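Long-range contacts in beta-galactosidase (Bacteroides thetaiotaomicron, PDB 5MUJ), which probably acts as an arabinofuranosidase in the breakdown of the plant pectin rhamnogalacturonan II, whose chain B oligosaccharide it binds: residues L49-P53 with R357-I361; N56-C62 with Y76-K82. One frame throughout, in Å; residues are numbered along the deposited sequence.

The five four-stranded antiparallel sheets of this chain fit a five-bladed beta-propeller. Interaction 1 closes the ring: strand 45-51, near the N-terminus, completes the blade whose other strands come from the C-terminal part. Interaction 2 joins the open end of the first hairpin of the next blade, and its strand 59-68 follows next in sequence. The contacts touch, with centres 10 Å apart. Arg357 O lies 3.0 Å from Ile60 N, a probable hydrogen bond. Arg357 NH1 forms a 3.0 Å salt bridge with Asp61 OD2. Each contact supplies one partner of this bridge. Both residues line the glycan pocket: Arg357 NH2 lies 2.9 Å from RAM O4, and the Asp61 side chain is about 4 Å from a bound rhamnose.

Interaction 1 (L49-P53 with R357-I361); sequences LAVAP and RGIAI. With RAM (alpha-L-rhamnopyranose), chain B.
Arg357 reaches the bound rhamnose with both terminal nitrogens: NH1 and NH2 each donate to RAM O4 at 2.9 Å. Its CA-to-CB bond points away from 49-53, and chi1 to chi3 (t, t, m) carry the guanidinium to the sugar. NH1 is also salt-bridged to Asp61, and Lys334, Tyr158 and His333 bind the same sugar. The backbones pair antiparallel through a classic beta bulge. Ala50 N (2.7 Å) and Val51 N (3.2 Å) both donate to Ile359 O, and Ile359 N returns a hydrogen bond to Val51 O at 3.0 Å. Leu49 and Ala360 form a non-hydrogen-bonded pair, CA to CA 3.9 Å. Val51 and Ile359 form a hydrogen-bonded pair, CA to CA 5.2 Å, and the bulge shifts the register by one. Ala50 (phi/psi -103/-48) turns the corner, and its CB meets Ile361 CD1 at 3.7 Å. This fits the velcro closure of beta-propellers: main-chain hydrogen bonds join a strand near the N-terminus to one near the C-terminus, while Arg357 serves the sugar.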
ATOM      1  N   LEU A  49       8.544  -4.782 -15.225  0.50  9.86           N
ATOM      2  CA  LEU A  49       8.084  -3.463 -14.793  0.50  9.06           C
ATOM      3  C   LEU A  49       6.792  -3.067 -15.483  0.50 10.22           C
ATOM      4  O   LEU A  49       6.567  -3.382 -16.687  0.50 11.16           O
ATOM      5  CB  LEU A  49       9.171  -2.417 -14.980  0.50  7.32           C
ATOM      6  CG  LEU A  49      10.427  -2.648 -14.127  0.50  5.86           C
ATOM      7  CD1 LEU A  49      11.661  -1.986 -14.696  0.50  5.07           C
ATOM      8  CD2 LEU A  49      10.204  -2.177 -12.686  0.50  5.42           C
ATOM      9  N   ALA A  50       5.929  -2.410 -14.724  1.00 12.65           N
ATOM     10  CA  ALA A  50       4.668  -1.872 -15.208  1.00 13.42           C
ATOM     11  C   ALA A  50       4.814  -0.357 -15.396  1.00 12.77           C
ATOM     12  O   ALA A  50       4.370   0.227 -16.384  1.00 13.64           O
ATOM     13  CB  ALA A  50       3.584  -2.132 -14.179  1.00 14.21           C
ATOM     14  N   VAL A  51       5.362   0.283 -14.366  1.00 12.22           N
ATOM     15  CA  VAL A  51       5.586   1.700 -14.352  1.00 12.63           C
ATOM     16  C   VAL A  51       6.968   1.984 -13.808  1.00 13.31           C
ATOM     17  O   VAL A  51       7.232   1.659 -12.655  1.00 12.74           O
ATOM     18  CB  VAL A  51       4.501   2.460 -13.539  1.00 15.59           C
ATOM     19  CG1 VAL A  51       4.629   3.963 -13.767  1.00 14.02           C
ATOM     20  CG2 VAL A  51       3.084   2.051 -13.960  1.00 16.16           C
ATOM     21  N   ALA A  52       7.815   2.635 -14.586  1.00 12.19           N
ATOM     22  CA  ALA A  52       9.186   2.920 -14.258  1.00 14.38           C
ATOM     23  C   ALA A  52       9.527   4.400 -14.454  1.00 13.38           C
ATOM     24  O   ALA A  52       9.027   5.042 -15.383  1.00 15.52           O
ATOM     25  CB  ALA A  52      10.110   2.071 -15.095  1.00 13.98           C
ATOM     26  N   PRO A  53      10.380   4.952 -13.566  1.00 13.28           N
ATOM     27  CA  PRO A  53      10.930   6.287 -13.789  1.00 12.87           C
ATOM     28  C   PRO A  53      11.831   6.337 -15.016  1.00 13.15           C
ATOM     29  O   PRO A  53      12.531   5.343 -15.310  1.00 13.62           O
ATOM     30  CB  PRO A  53      11.728   6.551 -12.503  1.00 13.21           C
ATOM     31  CG  PRO A  53      12.158   5.203 -12.088  1.00 14.84           C
ATOM     32  CD  PRO A  53      11.015   4.298 -12.406  1.00 12.83           C
ATOM     33  N   ARG A 357      13.778   2.641  -8.351  1.00 12.09           N
ATOM     34  CA  ARG A 357      12.528   2.217  -7.754  1.00 12.09           C
ATOM     35  C   ARG A 357      11.361   2.387  -8.722  1.00 11.19           C
ATOM     36  O   ARG A 357      11.067   3.485  -9.176  1.00 12.15           O
ATOM     37  CB  ARG A 357      12.288   3.025  -6.476  1.00 12.48           C
ATOM     38  CG  ARG A 357      11.007   2.653  -5.750  1.00 12.41           C
ATOM     39  CD  ARG A 357      10.903   3.308  -4.357  1.00 11.76           C
ATOM     40  NE  ARG A 357      11.949   2.911  -3.404  1.00 12.09           N
ATOM     41  CZ  ARG A 357      11.750   2.255  -2.244  1.00 10.95           C
ATOM     42  NH1 ARG A 357      10.543   1.888  -1.855  1.00 12.49           N
ATOM     43  NH2 ARG A 357      12.796   1.908  -1.506  1.00 14.00           N
ATOM     44  N   GLY A 358      10.638   1.302  -8.930  1.00 10.02           N
ATOM     45  CA  GLY A 358       9.450   1.293  -9.781  1.00 10.40           C
ATOM     46  C   GLY A 358       8.489   0.216  -9.374  1.00 10.42           C
ATOM     47  O   GLY A 358       8.705  -0.471  -8.357  1.00 11.69           O
ATOM     48  N   ILE A 359       7.412   0.081 -10.144  1.00  9.80           N
ATOM     49  CA  ILE A 359       6.350  -0.875  -9.891  1.00  9.86           C
ATOM     50  C   ILE A 359       6.467  -1.977 -10.936  1.00  9.96           C
ATOM     51  O   ILE A 359       6.576  -1.695 -12.153  1.00 14.58           O
ATOM     52  CB  ILE A 359       4.964  -0.223  -9.951  1.00 10.15           C
ATOM     53  CG1 ILE A 359       4.816   0.743  -8.766  1.00 11.36           C
ATOM     54  CG2 ILE A 359       3.818  -1.238  -9.926  1.00  8.92           C
ATOM     55  CD1 ILE A 359       3.695   1.760  -8.872  1.00 10.09           C
ATOM     56  N   ALA A 360       6.447  -3.228 -10.481  1.00 10.99           N
ATOM     57  CA  ALA A 360       6.506  -4.442 -11.351  1.00  9.47           C
ATOM     58  C   ALA A 360       5.323  -5.363 -11.099  1.00 10.50           C
ATOM     59  O   ALA A 360       4.507  -5.152 -10.191  1.00 11.13           O
ATOM     60  CB  ALA A 360       7.759  -5.188 -11.143  1.00  8.70           C
ATOM     61  N   ILE A 361       5.197  -6.377 -11.955  1.00  8.86           N
ATOM     62  CA  ILE A 361       4.113  -7.327 -11.863  1.00  8.73           C
ATOM     63  C   ILE A 361       4.592  -8.769 -11.898  1.00  9.02           C
ATOM     64  O   ILE A 361       5.458  -9.118 -12.711  1.00 11.58           O
ATOM     65  CB  ILE A 361       3.153  -7.169 -13.049  1.00  9.49           C
ATOM     66  CG1 ILE A 361       2.975  -5.701 -13.356  1.00 10.05           C
ATOM     67  CG2 ILE A 361       1.816  -7.794 -12.726  1.00 11.02           C
ATOM     68  CD1 ILE A 361       2.027  -5.478 -14.513  1.00  9.83           C
TER
HETATM   69  C1  RAM B   6      11.187   2.284   4.239  1.00 16.05           C
HETATM   70  C2  RAM B   6      10.049   2.631   3.313  1.00 16.96           C
HETATM   71  C3  RAM B   6      10.474   2.288   1.887  1.00 14.81           C
HETATM   72  C4  RAM B   6      10.830   0.801   1.850  1.00 15.73           C
HETATM   73  C5  RAM B   6      11.876   0.340   2.875  1.00 14.63           C
HETATM   74  C6  RAM B   6      11.869  -1.167   3.066  1.00 14.55           C
HETATM   75  O2  RAM B   6       8.880   1.875   3.725  1.00 16.13           O
HETATM   76  O3  RAM B   6       9.454   2.597   0.934  1.00 15.73           O
HETATM   77  O4  RAM B   6      11.393   0.511   0.581  1.00 15.32           O
HETATM   78  O5  RAM B   6      11.803   0.983   4.173  1.00 14.93           O

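Interaction 2 (N56-C62 with Y76-K82); sequences NYHKIDC and YVVYNGK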
ATOM      1  N   ASN A  56      17.003   8.878 -13.092  1.00 13.87           N
ATOM      2  CA  ASN A  56      17.392   8.445 -11.740  1.00 13.68           C
ATOM      3  C   ASN A  56      17.002   9.372 -10.596  1.00 14.10           C
ATOM      4  O   ASN A  56      17.286   9.044  -9.462  1.00 17.49           O
ATOM      5  CB  ASN A  56      18.910   8.193 -11.683  1.00 10.93           C
ATOM      6  CG  ASN A  56      19.305   6.996 -12.511  1.00 12.90           C
ATOM      7  OD1 ASN A  56      20.320   6.995 -13.222  1.00 18.46           O
ATOM      8  ND2 ASN A  56      18.462   5.980 -12.469  1.00 13.98           N
ATOM      9  N   TYR A  57      16.295  10.453 -10.896  1.00 12.31           N
ATOM     10  CA  TYR A  57      15.851  11.433  -9.897  1.00 13.07           C
ATOM     11  C   TYR A  57      14.324  11.394  -9.703  1.00 12.78           C
ATOM     12  O   TYR A  57      13.683  12.383  -9.284  1.00 16.18           O
ATOM     13  CB  TYR A  57      16.387  12.815 -10.293  1.00 14.46           C
ATOM     14  CG  TYR A  57      17.884  12.802 -10.315  1.00 15.83           C
ATOM     15  CD1 TYR A  57      18.588  12.262 -11.398  1.00 16.27           C
ATOM     16  CD2 TYR A  57      18.606  13.237  -9.206  1.00 19.10           C
ATOM     17  CE1 TYR A  57      19.967  12.184 -11.372  1.00 18.81           C
ATOM     18  CE2 TYR A  57      19.985  13.166  -9.173  1.00 19.44           C
ATOM     19  CZ  TYR A  57      20.663  12.653 -10.262  1.00 19.51           C
ATOM     20  OH  TYR A  57      22.034  12.580 -10.212  1.00 22.40           O
ATOM     21  N   HIS A  58      13.739  10.230  -9.945  1.00 11.90           N
ATOM     22  CA  HIS A  58      12.360   9.937  -9.610  1.00 11.07           C
ATOM     23  C   HIS A  58      12.308   8.493  -9.178  1.00 11.58           C
ATOM     24  O   HIS A  58      13.046   7.626  -9.712  1.00 12.30           O
ATOM     25  CB  HIS A  58      11.370  10.203 -10.772  1.00 11.48           C
ATOM     26  CG  HIS A  58      11.338  11.629 -11.230  1.00 16.15           C
ATOM     27  ND1 HIS A  58      10.461  12.569 -10.726  1.00 19.62           N
ATOM     28  CD2 HIS A  58      12.079  12.276 -12.157  1.00 16.70           C
ATOM     29  CE1 HIS A  58      10.676  13.731 -11.316  1.00 19.43           C
ATOM     30  NE2 HIS A  58      11.653  13.582 -12.187  1.00 25.20           N
ATOM     31  N   LYS A  59      11.435   8.222  -8.211  1.00 10.93           N
ATOM     32  CA  LYS A  59      11.167   6.888  -7.736  1.00  9.96           C
ATOM     33  C   LYS A  59       9.663   6.699  -7.692  1.00 10.28           C
ATOM     34  O   LYS A  59       8.945   7.587  -7.261  1.00 13.83           O
ATOM     35  CB  LYS A  59      11.766   6.701  -6.330  1.00  9.67           C
ATOM     36  CG  LYS A  59      13.262   6.932  -6.268  1.00 12.50           C
ATOM     37  CD  LYS A  59      13.793   6.861  -4.826  1.00 13.82           C
ATOM     38  CE  LYS A  59      15.226   7.354  -4.629  1.00 16.56           C
ATOM     39  NZ  LYS A  59      16.260   6.499  -5.283  1.00 17.77           N
ATOM     40  N   ILE A  60       9.205   5.517  -8.084  1.00 10.73           N
ATOM     41  CA  ILE A  60       7.787   5.204  -8.256  1.00 10.79           C
ATOM     42  C   ILE A  60       7.399   4.000  -7.368  1.00 11.18           C
ATOM     43  O   ILE A  60       8.059   2.957  -7.418  1.00 11.71           O
ATOM     44  CB  ILE A  60       7.486   4.923  -9.754  1.00 11.71           C
ATOM     45  CG1 ILE A  60       7.553   6.250 -10.531  1.00 12.63           C
ATOM     46  CG2 ILE A  60       6.127   4.249  -9.908  1.00 13.23           C
ATOM     47  CD1 ILE A  60       7.399   6.109 -12.034  1.00 13.73           C
ATOM     48  N   ASP A  61       6.282   4.115  -6.647  1.00  9.75           N
ATOM     49  CA  ASP A  61       5.897   3.110  -5.644  1.00  8.81           C
ATOM     50  C   ASP A  61       4.385   3.106  -5.404  1.00  8.51           C
ATOM     51  O   ASP A  61       3.630   3.943  -5.972  1.00  9.88           O
ATOM     52  CB  ASP A  61       6.683   3.465  -4.344  1.00  9.58           C
ATOM     53  CG  ASP A  61       6.829   2.346  -3.335  1.00 10.64           C
ATOM     54  OD1 ASP A  61       6.116   1.333  -3.339  1.00 13.94           O
ATOM     55  OD2 ASP A  61       7.707   2.519  -2.468  1.00 13.19           O
ATOM     56  N   CYS A  62       3.942   2.171  -4.585  1.00  9.06           N
ATOM     57  CA  CYS A  62       2.654   2.206  -3.913  1.00 10.83           C
ATOM     58  C   CYS A  62       1.478   2.122  -4.869  1.00  9.92           C
ATOM     59  O   CYS A  62       0.681   3.033  -4.923  1.00 11.73           O
ATOM     60  CB  CYS A  62       2.492   3.480  -3.069  1.00 11.22           C
ATOM     61  SG  CYS A  62       3.706   3.790  -1.771  1.00 15.86           S
ATOM     62  N   TYR A  76      -0.374   5.707  -8.116  1.00 10.14           N
ATOM     63  CA  TYR A  76       0.972   5.463  -7.585  1.00 10.27           C
ATOM     64  C   TYR A  76       1.622   6.763  -7.080  1.00  9.90           C
ATOM     65  O   TYR A  76       1.168   7.855  -7.391  1.00 11.68           O
ATOM     66  CB  TYR A  76       1.853   4.731  -8.591  1.00 10.75           C
ATOM     67  CG  TYR A  76       2.140   5.503  -9.872  1.00 10.66           C
ATOM     68  CD1 TYR A  76       3.246   6.345  -9.965  1.00 10.63           C
ATOM     69  CD2 TYR A  76       1.326   5.344 -11.017  1.00 11.40           C
ATOM     70  CE1 TYR A  76       3.521   7.074 -11.110  1.00 10.43           C
ATOM     71  CE2 TYR A  76       1.605   6.064 -12.191  1.00 12.45           C
ATOM     72  CZ  TYR A  76       2.716   6.871 -12.254  1.00 11.63           C
ATOM     73  OH  TYR A  76       3.011   7.582 -13.391  1.00 15.52           O
ATOM     74  N   VAL A  77       2.646   6.618  -6.241  1.00  9.96           N
ATOM     75  CA  VAL A  77       3.325   7.783  -5.733  1.00 10.97           C
ATOM     76  C   VAL A  77       4.672   7.941  -6.451  1.00 10.58           C
ATOM     77  O   VAL A  77       5.307   6.959  -6.873  1.00 13.83           O
ATOM     78  CB  VAL A  77       3.497   7.743  -4.186  1.00 12.15           C
ATOM     79  CG1 VAL A  77       2.116   7.547  -3.556  1.00 11.80           C
ATOM     80  CG2 VAL A  77       4.515   6.680  -3.744  1.00 12.92           C
ATOM     81  N   VAL A  78       5.066   9.183  -6.615  1.00  9.58           N
ATOM     82  CA  VAL A  78       6.331   9.557  -7.162  1.00  9.77           C
ATOM     83  C   VAL A  78       7.084  10.404  -6.091  1.00 10.42           C
ATOM     84  O   VAL A  78       6.549  11.376  -5.521  1.00 11.11           O
ATOM     85  CB  VAL A  78       6.161  10.407  -8.434  1.00  9.45           C
ATOM     86  CG1 VAL A  78       7.483  10.994  -8.882  1.00 10.82           C
ATOM     87  CG2 VAL A  78       5.532   9.579  -9.574  1.00  9.75           C
ATOM     88  N   TYR A  79       8.325  10.048  -5.859  1.00 10.83           N
ATOM     89  CA  TYR A  79       9.275  10.867  -5.071  1.00 10.91           C
ATOM     90  C   TYR A  79      10.278  11.422  -6.064  1.00 11.25           C
ATOM     91  O   TYR A  79      10.810  10.646  -6.883  1.00 12.02           O
ATOM     92  CB  TYR A  79       9.979  10.011  -4.014  1.00 12.56           C
ATOM     93  CG  TYR A  79      11.150  10.717  -3.379  1.00 12.32           C
ATOM     94  CD1 TYR A  79      10.946  11.766  -2.476  1.00 12.68           C
ATOM     95  CD2 TYR A  79      12.446  10.368  -3.684  1.00 13.14           C
ATOM     96  CE1 TYR A  79      12.009  12.445  -1.931  1.00 10.60           C
ATOM     97  CE2 TYR A  79      13.524  11.031  -3.116  1.00 12.17           C
ATOM     98  CZ  TYR A  79      13.293  12.076  -2.236  1.00 11.63           C
ATOM     99  OH  TYR A  79      14.321  12.755  -1.624  1.00 14.51           O
ATOM    100  N   ASN A  80      10.486  12.734  -6.061  1.00 12.27           N
ATOM    101  CA  ASN A  80      11.241  13.402  -7.138  1.00 13.32           C
ATOM    102  C   ASN A  80      12.667  13.727  -6.744  1.00 12.99           C
ATOM    103  O   ASN A  80      13.153  14.853  -6.929  1.00 13.35           O
ATOM    104  CB  ASN A  80      10.514  14.643  -7.654  1.00 13.99           C
ATOM    105  CG  ASN A  80      10.339  15.707  -6.586  1.00 13.55           C
ATOM    106  OD1 ASN A  80      10.422  15.427  -5.385  1.00 14.48           O
ATOM    107  ND2 ASN A  80      10.056  16.916  -7.011  1.00 15.92           N
ATOM    108  N   GLY A  81      13.339  12.707  -6.231  1.00 14.66           N
ATOM    109  CA  GLY A  81      14.738  12.799  -5.840  1.00 14.22           C
ATOM    110  C   GLY A  81      15.428  11.465  -6.073  1.00 13.38           C
ATOM    111  O   GLY A  81      14.764  10.442  -6.181  1.00 14.80           O
ATOM    112  N   LYS A  82      16.757  11.498  -6.130  1.00 16.21           N
ATOM    113  CA  LYS A  82      17.610  10.283  -6.135  1.00 17.25           C
ATOM    114  C   LYS A  82      17.989   9.759  -4.748  1.00 18.90           C
ATOM    115  O   LYS A  82      18.161   8.557  -4.554  1.00 21.78           O
ATOM    116  CB  LYS A  82      18.908  10.556  -6.904  1.00 16.89           C
ATOM    117  CG  LYS A  82      19.783   9.330  -7.098  1.00 18.33           C
ATOM    118  CD  LYS A  82      20.943   9.561  -8.053  1.00 20.99           C
ATOM    119  CE  LYS A  82      21.707   8.264  -8.280  1.00 23.47           C
ATOM    120  NZ  LYS A  82      22.520   7.860  -7.108  1.00 27.18           N
TER
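Ile60 is the apolar centre of this antiparallel hairpin contact. Its CG1 lies 4.0 Å from Val78 CG2, its non-hydrogen-bonded partner, and its CG2 lies 3.6 Å from Tyr76 CD1. On the face carrying Lys59, Asp61, Val77 and Tyr79, Val77 CG2 meets Cys62 SG at 3.6 Å. The axes of 59-62 and 76-79 come within 4.7 Å, with 148° between their N-to-C directions. Lys59 pairs with Tyr79 (N to O 2.8 Å, O to N 2.9 Å). Asp61 pairs with Val77 (N to O 3.0 Å, O to N 2.9 Å).

Toward the loop ends the two segments stay close. His58 CA makes a CH...O contact with Tyr79 O at 3.2 Å. The Lys59 side chain passes the edge of the Tyr79 ring, CD to CD2 3.9 Å, and its NZ donates to Lys82 O at 2.9 Å and also to Glu355 O. Lys82 CD makes an off-centre CH-pi contact with the Tyr57 ring, 4.2 Å from its centroid. Gly81 suits its place, since a CB there would clash with Tyr79 OH, which is hydrogen-bonded to Thr83 O and Gly87 N.

Asp61 touches a bound rhamnose and is salt-bridged to Lys334 and Arg357. Strand 90-97 extends the blade beyond 71-79, with backbone hydrogen bonds between Tyr76 and Trp93 and between Val78 and Glu91. Ile60 and Tyr76 pack against Val51 and Ile359 of the neighbouring blade.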